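Local coordinates for protein leucine--tRNA ligase (Agrobacterium radiobacter, PDB 5AH5) that probably joins L-leucine to tRNA(Leu) at the expense of ATP, acting as a class I aminoacyl-tRNA synthetase, at residues B[629-633]-B[708-712]; B[658-662]-B[688-692]; B[750-756]-B[767-772]. One frame throughout, in Å; residues are numbered along the deposited sequence.

Contact 1: B[629-633]-B[708-712]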
# COMPACT_ATOMS: atom_id res chain seq x y z
N LEU B 629 21.46 -2.03 -33.25
CA LEU B 629 22.45 -0.98 -33.02
C LEU B 629 23.75 -1.56 -32.48
O LEU B 629 24.84 -1.13 -32.88
CB LEU B 629 21.87 0.04 -32.03
CG LEU B 629 22.58 1.34 -31.80
CD1 LEU B 629 22.70 2.17 -33.10
CD2 LEU B 629 21.88 2.11 -30.68
N PHE B 630 23.67 -2.58 -31.63
CA PHE B 630 24.88 -3.29 -31.23
C PHE B 630 25.52 -4.12 -32.35
O PHE B 630 26.75 -4.03 -32.58
CB PHE B 630 24.66 -4.19 -29.98
CG PHE B 630 24.84 -3.46 -28.70
CD1 PHE B 630 23.97 -2.48 -28.33
CD2 PHE B 630 25.93 -3.74 -27.88
CE1 PHE B 630 24.14 -1.79 -27.14
CE2 PHE B 630 26.11 -3.07 -26.69
CZ PHE B 630 25.22 -2.10 -26.32
N THR B 631 24.72 -4.93 -33.03
CA THR B 631 25.23 -5.83 -34.10
C THR B 631 25.72 -5.03 -35.31
O THR B 631 26.60 -5.48 -36.00
CB THR B 631 24.17 -6.86 -34.59
OG1 THR B 631 22.92 -6.19 -34.75
CG2 THR B 631 23.96 -7.95 -33.62
N ASN B 632 25.14 -3.87 -35.59
CA ASN B 632 25.69 -2.99 -36.61
C ASN B 632 27.08 -2.42 -36.25
O ASN B 632 27.87 -2.17 -37.15
CB ASN B 632 24.73 -1.85 -36.91
CG ASN B 632 23.46 -2.31 -37.65
OD1 ASN B 632 23.32 -3.49 -38.03
ND2 ASN B 632 22.53 -1.39 -37.80
N ASN B 633 27.38 -2.26 -34.95
CA ASN B 633 28.59 -1.55 -34.47
C ASN B 633 29.60 -2.38 -33.72
O ASN B 633 30.45 -1.88 -32.98
CB ASN B 633 28.12 -0.36 -33.64
CG ASN B 633 27.45 0.67 -34.49
OD1 ASN B 633 28.08 1.20 -35.38
ND2 ASN B 633 26.18 0.95 -34.26
N LEU B 708 27.07 3.24 -26.37
CA LEU B 708 26.34 2.03 -26.51
C LEU B 708 26.39 1.24 -25.19
O LEU B 708 25.38 0.73 -24.75
CB LEU B 708 26.92 1.20 -27.64
CG LEU B 708 26.67 1.75 -29.07
CD1 LEU B 708 27.42 0.90 -30.06
CD2 LEU B 708 25.22 1.76 -29.44
N ARG B 709 27.58 1.12 -24.61
CA ARG B 709 27.75 0.49 -23.31
C ARG B 709 27.02 1.27 -22.21
O ARG B 709 26.40 0.68 -21.34
CB ARG B 709 29.23 0.30 -22.99
CG ARG B 709 29.84 -0.74 -23.90
CD ARG B 709 30.89 -1.60 -23.25
NE ARG B 709 31.46 -2.51 -24.25
CZ ARG B 709 32.47 -2.20 -25.07
NH1 ARG B 709 33.02 -0.98 -25.06
NH2 ARG B 709 32.90 -3.10 -25.91
N LEU B 710 26.98 2.58 -22.33
CA LEU B 710 26.25 3.38 -21.38
C LEU B 710 24.74 3.16 -21.52
O LEU B 710 24.05 3.06 -20.51
CB LEU B 710 26.65 4.82 -21.54
CG LEU B 710 26.61 5.83 -20.41
CD1 LEU B 710 27.36 5.33 -19.17
CD2 LEU B 710 27.22 7.15 -20.92
N LEU B 711 24.26 3.05 -22.76
CA LEU B 711 22.87 2.83 -23.08
C LEU B 711 22.36 1.52 -22.40
O LEU B 711 21.30 1.51 -21.83
CB LEU B 711 22.68 2.68 -24.60
CG LEU B 711 21.28 2.38 -25.15
CD1 LEU B 711 20.31 3.34 -24.54
CD2 LEU B 711 21.22 2.47 -26.66
N VAL B 712 23.12 0.45 -22.53
CA VAL B 712 22.76 -0.86 -21.94
C VAL B 712 22.85 -0.86 -20.41
O VAL B 712 22.07 -1.60 -19.72
CB VAL B 712 23.60 -1.93 -22.65
CG1 VAL B 712 24.10 -3.02 -21.74
CG2 VAL B 712 22.77 -2.48 -23.79
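Phe630 and Leu708 make most of this buried, apolar contact between the last turn of helix 617-632 and the middle of helix 701-715. With chi1 near -86°, the Phe630 ring reaches across to the other helix: CZ lies 3.2 Å from Leu708 O, which meets the ring at its edge, while CZ also packs 3.9 Å from Leu708 CB and 3.5 Å from Val712 CG2. The branched end of Leu708 reaches Leu629 and Asn633, its CD2 3.6 Å from Leu629 CG and its CD1 3.9 Å from Asn633 CB. Leu629 CD2 extends the apolar patch to Leu711 CD2 at 4.1 Å. Asn633 turns its amide back, ND2 donating to Leu629 O at 2.8 Å. Within the helical bundle characteristic of class Ia anticodon-binding domains, Tyr693 and Leu692 of helix 678-695 adjoin Leu629 and Leu708 respectively, and Leu726 of helix 720-729 packs on both Phe630 and Val712.

Contact 2: B[658-662]-B[688-692]; sequences IARQL and VTNLL. With nucleotides of chain D.
An antiparallel helix pair of the anticodon-binding helical bundle meets here through apolar packing. Residues 658-662 and 688-692 are both alpha-helical; their axes approach to 10.6 Å at 170°, with CA of Ile658 7.4 Å from CA of Leu691 and CA of Leu662 6.8 Å from CA of Val688. Leu691 (chi1 t, chi2 p) has its CA-to-CB bond directed toward the partner helix, its CD2 lying 3.4 Å from CB of Gln661 (chi1 m), 4.0 Å from Ile658 CA and 4.4 Å from Leu662 CD1. Beside it, Ile658 (m, t) places CG2 4.0 Å from CD2 of Leu692 (m, t), and CD1 of Leu662 (chi1 -91°, chi2 p) sits 4.0 Å from CG1 of Val688 (t). Asn690 (m) turns from this interface to the tRNA: its ND2 donates to OP1 of A25 of chain D at 2.8 Å, and its OD1 is hydrogen-bonded to NH2 of Arg625. Helix 701-715 packs alongside through Leu710 on Leu662 and Leu708 on Leu692, and helix 617-632 through Leu629 on Leu692.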
# COMPACT_ATOMS: atom_id res chain seq x y z
N ILE B 658 26.61 14.25 -28.46
CA ILE B 658 26.30 12.90 -28.03
C ILE B 658 26.59 12.78 -26.53
O ILE B 658 25.69 12.44 -25.75
CB ILE B 658 27.03 11.83 -28.85
CG1 ILE B 658 26.50 11.84 -30.28
CG2 ILE B 658 26.84 10.44 -28.23
CD1 ILE B 658 27.34 11.05 -31.28
N ALA B 659 27.82 13.14 -26.13
CA ALA B 659 28.25 12.97 -24.74
C ALA B 659 27.32 13.70 -23.80
O ALA B 659 26.92 13.18 -22.78
CB ALA B 659 29.68 13.43 -24.55
N ARG B 660 26.94 14.89 -24.18
CA ARG B 660 26.02 15.66 -23.41
C ARG B 660 24.65 15.02 -23.23
O ARG B 660 24.04 15.18 -22.15
CB ARG B 660 25.84 17.02 -24.04
CG ARG B 660 24.79 17.85 -23.30
CD ARG B 660 24.71 19.30 -23.71
NE ARG B 660 23.32 19.71 -23.55
CZ ARG B 660 22.39 19.59 -24.49
NH1 ARG B 660 22.70 19.14 -25.71
NH2 ARG B 660 21.14 19.95 -24.21
N GLN B 661 24.12 14.46 -24.30
CA GLN B 661 22.79 13.86 -24.30
C GLN B 661 22.75 12.61 -23.35
O GLN B 661 21.82 12.44 -22.59
CB GLN B 661 22.40 13.51 -25.72
CG GLN B 661 21.97 14.72 -26.55
CD GLN B 661 20.48 14.71 -26.76
OE1 GLN B 661 19.96 14.25 -27.80
NE2 GLN B 661 19.75 15.13 -25.72
N LEU B 662 23.82 11.85 -23.36
CA LEU B 662 24.01 10.75 -22.48
C LEU B 662 24.05 11.15 -21.04
O LEU B 662 23.42 10.49 -20.23
CB LEU B 662 25.22 9.92 -22.88
CG LEU B 662 24.68 8.83 -23.83
CD1 LEU B 662 24.65 9.30 -25.29
CD2 LEU B 662 25.40 7.54 -23.68
N VAL B 688 17.96 8.41 -26.53
CA VAL B 688 19.39 8.11 -26.74
C VAL B 688 19.59 7.15 -27.88
O VAL B 688 20.52 7.31 -28.70
CB VAL B 688 20.05 7.59 -25.45
CG1 VAL B 688 21.40 6.93 -25.68
CG2 VAL B 688 20.15 8.74 -24.45
N THR B 689 18.72 6.14 -27.94
CA THR B 689 18.80 5.17 -28.98
C THR B 689 18.60 5.86 -30.34
O THR B 689 19.31 5.57 -31.26
CB THR B 689 17.73 4.06 -28.79
OG1 THR B 689 17.81 3.53 -27.44
CG2 THR B 689 17.86 3.00 -29.84
N ASN B 690 17.62 6.73 -30.45
CA ASN B 690 17.40 7.44 -31.73
C ASN B 690 18.60 8.30 -32.08
O ASN B 690 19.02 8.30 -33.22
CB ASN B 690 16.14 8.27 -31.70
CG ASN B 690 14.90 7.42 -31.49
OD1 ASN B 690 14.85 6.24 -31.89
ND2 ASN B 690 13.89 8.02 -30.88
N LEU B 691 19.18 8.92 -31.06
CA LEU B 691 20.34 9.78 -31.19
C LEU B 691 21.46 9.05 -31.81
O LEU B 691 22.11 9.57 -32.76
CB LEU B 691 20.79 10.34 -29.85
CG LEU B 691 22.02 11.25 -29.90
CD1 LEU B 691 21.65 12.54 -30.63
CD2 LEU B 691 22.57 11.51 -28.51
N LEU B 692 21.69 7.83 -31.33
CA LEU B 692 22.80 7.04 -31.83
C LEU B 692 22.59 6.48 -33.23
O LEU B 692 23.56 6.24 -33.97
CB LEU B 692 23.15 5.93 -30.85
CG LEU B 692 23.66 6.40 -29.49
CD1 LEU B 692 24.02 5.18 -28.65
CD2 LEU B 692 24.86 7.32 -29.63
P A D 25 10.40 7.34 -29.90
OP1 A D 25 11.52 6.59 -30.44
OP2 A D 25 9.60 8.28 -30.68
O5' A D 25 9.37 6.31 -29.24
C5' A D 25 8.38 5.69 -30.01
C4' A D 25 7.33 5.09 -29.11
O4' A D 25 6.79 6.14 -28.27
C3' A D 25 6.15 4.57 -29.91
O3' A D 25 6.37 3.24 -30.31
C2' A D 25 4.98 4.76 -28.97
O2' A D 25 4.76 3.71 -28.09
C1' A D 25 5.38 6.03 -28.23
N9 A D 25 4.81 7.24 -28.81
C8 A D 25 5.44 8.29 -29.43
N7 A D 25 4.62 9.26 -29.78
C5 A D 25 3.37 8.79 -29.40
C6 A D 25 2.08 9.35 -29.50
N6 A D 25 1.84 10.54 -30.04
N1 A D 25 1.05 8.65 -28.98
C2 A D 25 1.30 7.45 -28.43
N3 A D 25 2.46 6.82 -28.29
C4 A D 25 3.47 7.57 -28.76

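Contact 3: B[750-756]-B[767-772]. With SO4 (sulfate ion), chain K; nucleotides of chain D.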
# COMPACT_ATOMS: atom_id res chain seq x y z
N GLN B 750 27.52 20.27 -20.26
CA GLN B 750 27.24 21.40 -21.20
C GLN B 750 28.08 21.09 -22.37
O GLN B 750 29.22 20.68 -22.22
CB GLN B 750 27.68 22.75 -20.67
CG GLN B 750 26.96 23.22 -19.42
CD GLN B 750 27.79 24.26 -18.67
OE1 GLN B 750 29.00 24.09 -18.47
NE2 GLN B 750 27.14 25.34 -18.26
N ALA B 751 27.51 21.26 -23.56
CA ALA B 751 28.29 21.20 -24.78
C ALA B 751 28.85 22.64 -24.98
O ALA B 751 28.79 23.47 -24.06
CB ALA B 751 27.43 20.75 -25.96
N GLU B 752 29.37 22.89 -26.17
CA GLU B 752 30.04 24.13 -26.49
C GLU B 752 29.02 25.28 -26.69
O GLU B 752 29.34 26.39 -26.37
CB GLU B 752 30.94 23.93 -27.73
CG GLU B 752 32.04 22.85 -27.53
CD GLU B 752 32.77 22.45 -28.81
OE1 GLU B 752 32.81 23.25 -29.77
OE2 GLU B 752 33.33 21.31 -28.87
N ASN B 753 27.81 24.97 -27.17
CA ASN B 753 26.75 25.97 -27.40
C ASN B 753 25.41 25.65 -26.75
O ASN B 753 25.08 24.51 -26.50
CB ASN B 753 26.54 26.17 -28.91
CG ASN B 753 27.81 26.63 -29.59
OD1 ASN B 753 28.39 27.67 -29.23
ND2 ASN B 753 28.27 25.85 -30.55
N ILE B 754 24.63 26.67 -26.50
CA ILE B 754 23.35 26.54 -25.82
C ILE B 754 22.25 27.19 -26.67
O ILE B 754 22.46 28.26 -27.25
CB ILE B 754 23.50 27.14 -24.42
CG1 ILE B 754 23.84 25.96 -23.50
CG2 ILE B 754 22.27 27.89 -23.91
CD1 ILE B 754 24.33 26.36 -22.13
N VAL B 755 21.11 26.50 -26.81
CA VAL B 755 19.90 27.07 -27.38
C VAL B 755 19.16 27.78 -26.24
O VAL B 755 18.80 27.18 -25.24
CB VAL B 755 19.05 26.02 -28.09
CG1 VAL B 755 17.74 26.62 -28.61
CG2 VAL B 755 19.83 25.38 -29.25
N LEU B 756 18.99 29.09 -26.37
CA LEU B 756 18.36 29.89 -25.29
C LEU B 756 17.06 30.51 -25.80
O LEU B 756 17.12 31.28 -26.72
CB LEU B 756 19.35 31.01 -24.90
CG LEU B 756 19.11 31.82 -23.62
CD1 LEU B 756 19.42 30.97 -22.40
CD2 LEU B 756 19.98 33.07 -23.60
N THR B 767 14.31 31.46 -30.42
CA THR B 767 15.48 31.00 -29.71
C THR B 767 16.70 31.53 -30.42
O THR B 767 16.64 31.95 -31.56
CB THR B 767 15.60 29.46 -29.68
OG1 THR B 767 15.80 28.95 -31.02
CG2 THR B 767 14.41 28.81 -29.13
N MET B 768 17.80 31.45 -29.70
CA MET B 768 19.07 32.00 -30.06
C MET B 768 20.09 30.94 -29.58
O MET B 768 19.96 30.38 -28.50
CB MET B 768 19.18 33.31 -29.27
CG MET B 768 20.48 34.03 -29.25
SD MET B 768 20.47 35.33 -28.01
CE MET B 768 20.26 34.49 -26.45
N THR B 769 21.05 30.62 -30.41
CA THR B 769 22.16 29.73 -30.04
C THR B 769 23.38 30.56 -29.72
O THR B 769 23.79 31.38 -30.55
CB THR B 769 22.45 28.79 -31.20
OG1 THR B 769 21.24 28.10 -31.48
CG2 THR B 769 23.52 27.76 -30.85
N ILE B 770 23.94 30.37 -28.54
CA ILE B 770 25.13 31.12 -28.13
C ILE B 770 26.15 30.15 -27.52
O ILE B 770 25.75 29.13 -27.02
CB ILE B 770 24.80 32.16 -27.04
CG1 ILE B 770 23.85 31.58 -26.00
CG2 ILE B 770 24.19 33.40 -27.69
CD1 ILE B 770 23.83 32.30 -24.69
N PRO B 771 27.43 30.51 -27.48
CA PRO B 771 28.43 29.82 -26.67
C PRO B 771 28.05 29.78 -25.23
O PRO B 771 27.45 30.73 -24.74
CB PRO B 771 29.69 30.68 -26.78
CG PRO B 771 29.46 31.62 -27.94
CD PRO B 771 27.98 31.68 -28.20
N VAL B 772 28.40 28.67 -24.57
CA VAL B 772 28.29 28.54 -23.11
C VAL B 772 29.26 29.55 -22.46
O VAL B 772 30.31 29.88 -23.05
CB VAL B 772 28.62 27.07 -22.71
CG1 VAL B 772 28.74 26.90 -21.21
CG2 VAL B 772 27.54 26.17 -23.24
S SO4 K . 20.19 30.88 -34.07
O1 SO4 K . 18.72 30.82 -33.90
O2 SO4 K . 20.89 31.94 -33.27
O3 SO4 K . 20.52 30.98 -35.52
O4 SO4 K . 20.69 29.56 -33.60
P U D 20 10.36 26.48 -21.01
OP1 U D 20 8.88 26.43 -20.90
OP2 U D 20 11.16 25.27 -20.95
O5' U D 20 10.81 27.25 -22.32
C5' U D 20 10.15 28.46 -22.70
C4' U D 20 9.67 28.33 -24.12
O4' U D 20 10.84 28.16 -24.97
C3' U D 20 8.75 27.15 -24.40
O3' U D 20 7.75 27.52 -25.34
C2' U D 20 9.70 26.11 -25.00
O2' U D 20 9.09 25.18 -25.84
C1' U D 20 10.67 27.01 -25.78
N1 U D 20 12.00 26.40 -25.98
C2 U D 20 12.40 26.13 -27.27
O2 U D 20 11.72 26.41 -28.24
N3 U D 20 13.63 25.54 -27.38
C4 U D 20 14.49 25.21 -26.36
O4 U D 20 15.58 24.71 -26.62
C5 U D 20 14.02 25.53 -25.05
C6 U D 20 12.80 26.08 -24.91
O HOH W 1 26.62 29.62 -31.05
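Two antiparallel strands lie edge to edge, and the side chains interlock most deeply where the first strand begins. Val772 is the main bump: it fits the hollow between the loop at 750-752 and the side chain of Ile754, its CG2 3.1 Å from Ala751 O and 3.4 Å from Ile754 CD1, its CG1 3.7 Å from Gln750 NE2. Val772 N, donating to Glu752 O at 3.1 Å, holds it there. The ladder continues through the hydrogen-bonded pairs, Ile754 N to Ile770 O (2.8 Å) with Ile770 N back to Ile754 O (2.9 Å), then Leu756 N to Met768 O (2.7 Å) and Met768 N to Leu756 O (3.1 Å). Ile754, Leu756, Met768 and Ile770 share one face; there Leu756 CD2 approaches Ile770 CD1 at 4.1 Å, and helix 776-785 packs over Leu756, Met768 and Ile770 through Ile779, Thr782 and Val783. On the face of Val755 and Thr769, Val755 bridges two threonines, CG1 3.7 Å from Thr767 CB and CG2 3.8 Å from Thr769 OG1, while Thr769 CG2 touches Asn753 CB at 3.9 Å. U20 of chain D abuts the Val755 and Thr767 end, its O4 3.5 Å from Val755 CG1 and its O2 3.7 Å from Thr767 CG2. A sulfate, probably from the crystallisation liquor, accepts hydrogen bonds from Thr769 OG1 (2.6 Å to O4) and Thr769 N (3.2 Å to O2). The whole is a beta hairpin at one edge of a four-stranded mixed sheet; its touch on the RNA is consistent with the tRNA-binding C-terminal domain of bacterial leucyl-tRNA synthetases.

Contacts 1 and 2 belong to one helical bundle, their centres 11 Å apart. Along the chain, helix 617-632 comes first, then 653-674, 678-695 and 701-715, so contact 2 forms between the two halves of contact 1; the two contacts pack together where Leu710 CD2 meets Leu662 CD2 at 3.3 Å and Leu708 CD2 meets Leu692 CD1 at 3.7 Å. Contact 3 follows in sequence, in the C-terminal sheet, with its centre about 17 Å from that of contact 2 and about 28 Å from that of contact 1. Arg660 CD packs 3.4 Å from Ala751 N, joining the bundle to the loop that leads into the hairpin. Contacts 2 and 3 both touch the tRNA, so bundle and C-terminal sheet meet it at separate nucleotides.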